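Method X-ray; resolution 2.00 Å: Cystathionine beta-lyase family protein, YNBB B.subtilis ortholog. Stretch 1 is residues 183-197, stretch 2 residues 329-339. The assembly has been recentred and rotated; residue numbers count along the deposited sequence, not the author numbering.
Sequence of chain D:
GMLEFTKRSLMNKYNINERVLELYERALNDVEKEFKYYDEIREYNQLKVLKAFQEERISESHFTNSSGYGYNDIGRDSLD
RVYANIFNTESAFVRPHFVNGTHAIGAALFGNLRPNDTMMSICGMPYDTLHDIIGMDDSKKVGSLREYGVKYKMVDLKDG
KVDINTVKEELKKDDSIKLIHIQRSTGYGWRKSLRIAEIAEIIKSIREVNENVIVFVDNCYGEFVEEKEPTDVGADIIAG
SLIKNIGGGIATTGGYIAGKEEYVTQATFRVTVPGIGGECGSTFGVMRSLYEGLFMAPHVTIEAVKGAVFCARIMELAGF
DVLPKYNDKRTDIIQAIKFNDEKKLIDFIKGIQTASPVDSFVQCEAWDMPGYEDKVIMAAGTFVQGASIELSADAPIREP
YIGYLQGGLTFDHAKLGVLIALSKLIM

Stretch 1 (183-197) QRSTGYGWRKSLRIA
Stretch 2 (329-339) KRTDIIQAIKF

The contact between residues 183-197 and 329-339 is a polar clasp between two largely irregular segments, closed at one end by a lysine lying over a tryptophan, and it illustrates how side chains can join segments that share no backbone-to-backbone hydrogen bond. Touching residues are at least 134 positions apart in sequence, and 614 Å² is buried in all.

Stretch 1 is mostly loop. It folds back on itself, with Leu-194 N bonded to Arg-184 O at 2.9 Å, and Arg-195 (phi/psi -75/161) is the N-cap of a helix beginning at Ile-196. Stretch 2 runs from loop into a strand that ends at Lys-338. The register is set by CA-CA separations of 5.2 Å for Arg-195 and Thr-331, 6.4 Å for Ser-185 and Asp-332, and 7.7 Å for Trp-190 and Ala-336. From Ser-185 to Trp-190 stretch 1 advances as stretch 2 does from Asp-332 to Ala-336; after the turn, Arg-195 is back beside Thr-331.

Arg-184 and Arg-195 both meet the first part of stretch 2. Arg-184, fully extended (chi1 to chi3 all t), points toward it and grips one hydroxyl with two nitrogens: NE and NH2 donate to Thr-331 OG1 at 3.1 and 3.0 Å. Thr-331 (phi/psi -121/-19, chi1 t) also sets its methyl against stretch 1, CG2 lying 3.5 Å from Ser-193 CB. Arg-195 leaves its backbone sideways, and its bent chain (chi1 m, chi2 -98°, chi3 m) brings NH1 to Arg-330 O at 3.1 Å, near the guanidinium plane, where an N-H can point at a carbonyl. Lys-329 CB covers one face of that group, 3.6 Å from Arg-195 NH1.

A carboxylate organises the centre. Asp-332 (phi/psi -137/-178, chi1 p) receives two hydroxyls on one oxygen: Ser-185 OG (chi1 t) donates to Asp-332 OD2 at 2.7 Å, and Ser-193 OG (chi1 m) donates to the same Asp-332 OD2 at 2.5 Å. Ser-193 OG in turn accepts from Thr-186 N at 2.9 Å, so the serine relays a backbone amide to the acid. The other carboxylate oxygen serves its own stretch, with Ile-334 N donating to Asp-332 OD1 at 3.0 Å.

Along the strand, Ala-336 and Lys-338 point toward stretch 1, while Gln-335 and Ile-337 point away. Trp-190 (chi1 t, chi2 -101°) extends its indole to them. Ala-336 CB packs 4.0 Å from Trp-190 CZ3. Lys-338 (t, t, m, t) lies over a ring face: CE sits 3.7 Å from the six-membered centroid of Trp-190 in a CH-pi contact, and NZ 3.9 Å from the five-membered centroid of Trp-190, a cation-pi pair 12° off the normal.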

# COMPACT_ATOMS: atom_id res chain seq x y z
N GLN D 183 35.29 -6.12 -1.05
CA GLN D 183 34.06 -6.84 -1.48
C GLN D 183 34.04 -8.24 -0.79
O GLN D 183 34.93 -9.06 -1.00
CB GLN D 183 34.11 -6.99 -2.98
CG GLN D 183 32.87 -7.54 -3.61
CD GLN D 183 32.93 -7.46 -5.12
OE1 GLN D 183 33.13 -6.38 -5.68
NE2 GLN D 183 32.74 -8.61 -5.79
N ARG D 184 33.03 -8.51 0.03
CA ARG D 184 32.94 -9.78 0.74
C ARG D 184 32.63 -10.95 -0.21
O ARG D 184 33.34 -11.96 -0.23
CB ARG D 184 31.88 -9.68 1.84
CG ARG D 184 31.64 -10.95 2.62
CD ARG D 184 30.68 -10.67 3.81
NE ARG D 184 30.41 -11.88 4.54
CZ ARG D 184 29.62 -11.94 5.61
NH1 ARG D 184 28.99 -10.86 6.08
NH2 ARG D 184 29.43 -13.10 6.20
N SER D 185 31.57 -10.80 -1.00
CA SER D 185 31.16 -11.82 -1.96
C SER D 185 31.92 -11.70 -3.30
O SER D 185 32.00 -10.63 -3.88
CB SER D 185 29.65 -11.71 -2.19
OG SER D 185 29.18 -12.72 -3.04
N THR D 186 32.50 -12.80 -3.77
CA THR D 186 33.19 -12.80 -5.06
C THR D 186 32.16 -12.50 -6.13
O THR D 186 30.97 -12.82 -6.00
CB THR D 186 33.73 -14.23 -5.38
OG1 THR D 186 34.60 -14.66 -4.32
CG2 THR D 186 34.42 -14.33 -6.76
N GLY D 187 32.54 -11.91 -7.23
CA GLY D 187 31.47 -11.83 -8.26
C GLY D 187 31.50 -13.04 -9.21
O GLY D 187 31.40 -14.21 -8.81
N TYR D 188 31.66 -12.75 -10.48
CA TYR D 188 31.74 -13.79 -11.46
C TYR D 188 33.18 -14.26 -11.56
O TYR D 188 33.88 -13.89 -12.49
CB TYR D 188 31.27 -13.29 -12.82
CG TYR D 188 29.78 -13.10 -12.98
CD1 TYR D 188 28.87 -13.83 -12.21
CD2 TYR D 188 29.29 -12.26 -13.96
CE1 TYR D 188 27.53 -13.67 -12.38
CE2 TYR D 188 27.93 -12.10 -14.15
CZ TYR D 188 27.05 -12.81 -13.36
OH TYR D 188 25.70 -12.66 -13.55
N GLY D 189 33.64 -15.07 -10.63
CA GLY D 189 34.98 -15.62 -10.77
C GLY D 189 35.04 -17.07 -10.34
O GLY D 189 34.03 -17.77 -10.31
N TRP D 190 36.24 -17.53 -10.05
CA TRP D 190 36.41 -18.85 -9.52
C TRP D 190 37.32 -18.67 -8.31
O TRP D 190 38.46 -19.07 -8.32
CB TRP D 190 36.97 -19.80 -10.58
CG TRP D 190 36.93 -21.23 -10.16
CD1 TRP D 190 37.97 -21.96 -9.69
CD2 TRP D 190 35.78 -22.10 -10.12
NE1 TRP D 190 37.56 -23.23 -9.39
CE2 TRP D 190 36.22 -23.35 -9.64
CE3 TRP D 190 34.42 -21.94 -10.42
CZ2 TRP D 190 35.35 -24.44 -9.47
CZ3 TRP D 190 33.57 -23.02 -10.27
CH2 TRP D 190 34.03 -24.25 -9.81
N ARG D 191 36.77 -18.04 -7.28
CA ARG D 191 37.51 -17.69 -6.06
C ARG D 191 36.48 -17.68 -4.96
O ARG D 191 35.39 -17.11 -5.13
CB ARG D 191 38.15 -16.29 -6.14
N LYS D 192 36.79 -18.32 -3.85
CA LYS D 192 35.90 -18.30 -2.70
C LYS D 192 35.74 -16.88 -2.10
O LYS D 192 36.71 -16.11 -2.00
CB LYS D 192 36.42 -19.24 -1.63
CG LYS D 192 36.32 -20.72 -2.04
CD LYS D 192 36.69 -21.69 -0.90
CE LYS D 192 38.18 -21.73 -0.62
NZ LYS D 192 38.36 -22.06 0.81
N SER D 193 34.51 -16.54 -1.73
CA SER D 193 34.19 -15.29 -1.09
C SER D 193 34.92 -15.19 0.23
O SER D 193 35.24 -16.20 0.85
CB SER D 193 32.70 -15.20 -0.88
OG SER D 193 31.99 -15.19 -2.13
N LEU D 194 35.21 -13.95 0.64
CA LEU D 194 36.05 -13.70 1.81
C LEU D 194 35.31 -13.90 3.10
O LEU D 194 34.30 -13.23 3.36
CB LEU D 194 36.52 -12.24 1.81
CG LEU D 194 37.80 -11.77 1.19
CD1 LEU D 194 37.89 -10.32 1.65
CD2 LEU D 194 39.01 -12.62 1.67
N ARG D 195 35.81 -14.79 3.93
CA ARG D 195 35.17 -15.05 5.23
C ARG D 195 35.43 -13.93 6.26
O ARG D 195 36.40 -13.19 6.19
CB ARG D 195 35.73 -16.35 5.77
CG ARG D 195 35.44 -17.59 4.93
CD ARG D 195 34.28 -18.29 5.53
NE ARG D 195 34.73 -18.95 6.76
CZ ARG D 195 33.92 -19.45 7.69
NH1 ARG D 195 32.61 -19.38 7.57
NH2 ARG D 195 34.44 -20.03 8.76
N ILE D 196 34.60 -13.86 7.30
CA ILE D 196 34.76 -12.81 8.25
C ILE D 196 36.14 -12.84 8.91
O ILE D 196 36.74 -11.79 9.15
CB ILE D 196 33.65 -12.81 9.33
CG1 ILE D 196 32.29 -12.47 8.71
CG2 ILE D 196 34.06 -11.91 10.51
CD1 ILE D 196 32.14 -11.07 8.15
N ALA D 197 36.65 -14.04 9.19
CA ALA D 197 38.00 -14.17 9.81
C ALA D 197 39.08 -13.68 8.88
O ALA D 197 40.10 -13.15 9.34
CB ALA D 197 38.30 -15.63 10.29
N LYS D 329 33.09 -23.90 4.80
CA LYS D 329 32.13 -23.12 5.56
C LYS D 329 31.91 -21.75 4.87
O LYS D 329 32.83 -21.07 4.45
CB LYS D 329 32.53 -22.97 7.04
CG LYS D 329 32.65 -24.35 7.82
CD LYS D 329 31.35 -25.20 7.79
CE LYS D 329 31.37 -26.40 8.77
NZ LYS D 329 32.15 -27.57 8.30
N ARG D 330 30.64 -21.41 4.70
CA ARG D 330 30.22 -20.29 3.90
C ARG D 330 30.25 -18.92 4.57
O ARG D 330 30.17 -18.79 5.81
CB ARG D 330 28.81 -20.58 3.37
CG ARG D 330 28.64 -21.94 2.68
CD ARG D 330 29.67 -22.12 1.65
NE ARG D 330 29.74 -23.45 1.00
CZ ARG D 330 29.10 -23.74 -0.14
NH1 ARG D 330 28.28 -22.87 -0.68
NH2 ARG D 330 29.26 -24.92 -0.72
N THR D 331 30.39 -17.92 3.72
CA THR D 331 30.29 -16.56 4.14
C THR D 331 29.20 -15.81 3.41
O THR D 331 28.78 -14.71 3.87
CB THR D 331 31.65 -15.84 3.98
OG1 THR D 331 31.63 -14.67 4.79
CG2 THR D 331 31.93 -15.44 2.53
N ASP D 332 28.77 -16.34 2.24
CA ASP D 332 27.64 -15.81 1.52
C ASP D 332 26.75 -16.96 1.00
O ASP D 332 27.02 -18.12 1.30
CB ASP D 332 28.07 -14.84 0.43
CG ASP D 332 28.82 -15.52 -0.67
OD1 ASP D 332 28.59 -16.72 -0.84
OD2 ASP D 332 29.61 -14.86 -1.37
N ILE D 333 25.69 -16.62 0.29
CA ILE D 333 24.71 -17.61 -0.20
C ILE D 333 24.96 -18.11 -1.63
O ILE D 333 24.16 -18.86 -2.18
CB ILE D 333 23.24 -17.10 -0.11
CG1 ILE D 333 23.02 -15.84 -0.93
CG2 ILE D 333 22.79 -16.85 1.37
CD1 ILE D 333 21.54 -15.52 -1.20
N ILE D 334 26.09 -17.75 -2.20
CA ILE D 334 26.35 -18.06 -3.60
C ILE D 334 27.04 -19.42 -3.78
O ILE D 334 27.90 -19.78 -2.98
CB ILE D 334 27.28 -17.03 -4.24
CG1 ILE D 334 26.76 -15.60 -4.02
CG2 ILE D 334 27.49 -17.34 -5.74
CD1 ILE D 334 25.36 -15.42 -4.45
N GLN D 335 26.66 -20.14 -4.86
CA GLN D 335 27.26 -21.40 -5.22
C GLN D 335 27.59 -21.33 -6.68
O GLN D 335 26.71 -21.04 -7.48
CB GLN D 335 26.31 -22.58 -5.05
CG GLN D 335 26.96 -23.94 -5.29
CD GLN D 335 28.19 -24.17 -4.41
OE1 GLN D 335 28.10 -24.01 -3.20
NE2 GLN D 335 29.33 -24.56 -5.01
N ALA D 336 28.83 -21.66 -7.02
CA ALA D 336 29.32 -21.72 -8.42
C ALA D 336 29.50 -23.18 -8.85
O ALA D 336 29.86 -24.03 -8.04
CB ALA D 336 30.65 -20.90 -8.58
N ILE D 337 29.23 -23.45 -10.13
CA ILE D 337 29.32 -24.78 -10.69
C ILE D 337 30.05 -24.63 -12.06
O ILE D 337 29.60 -23.85 -12.89
CB ILE D 337 27.92 -25.37 -10.96
CG1 ILE D 337 26.99 -25.27 -9.72
CG2 ILE D 337 28.04 -26.83 -11.51
CD1 ILE D 337 25.52 -25.57 -10.05
N LYS D 338 31.16 -25.32 -12.26
CA LYS D 338 31.89 -25.27 -13.54
C LYS D 338 31.32 -26.35 -14.48
O LYS D 338 31.65 -27.51 -14.39
CB LYS D 338 33.37 -25.46 -13.31
CG LYS D 338 34.25 -25.24 -14.53
CD LYS D 338 35.74 -25.38 -14.22
CE LYS D 338 36.24 -24.29 -13.25
NZ LYS D 338 37.73 -24.24 -13.09
N PHE D 339 30.43 -25.94 -15.38
CA PHE D 339 29.79 -26.91 -16.27
C PHE D 339 30.74 -27.41 -17.37
O PHE D 339 30.61 -28.54 -17.82
CB PHE D 339 28.50 -26.32 -16.85
CG PHE D 339 27.41 -26.14 -15.83
CD1 PHE D 339 26.61 -27.21 -15.48
CD2 PHE D 339 27.24 -24.94 -15.19
CE1 PHE D 339 25.64 -27.07 -14.54
CE2 PHE D 339 26.26 -24.77 -14.26
CZ PHE D 339 25.45 -25.84 -13.93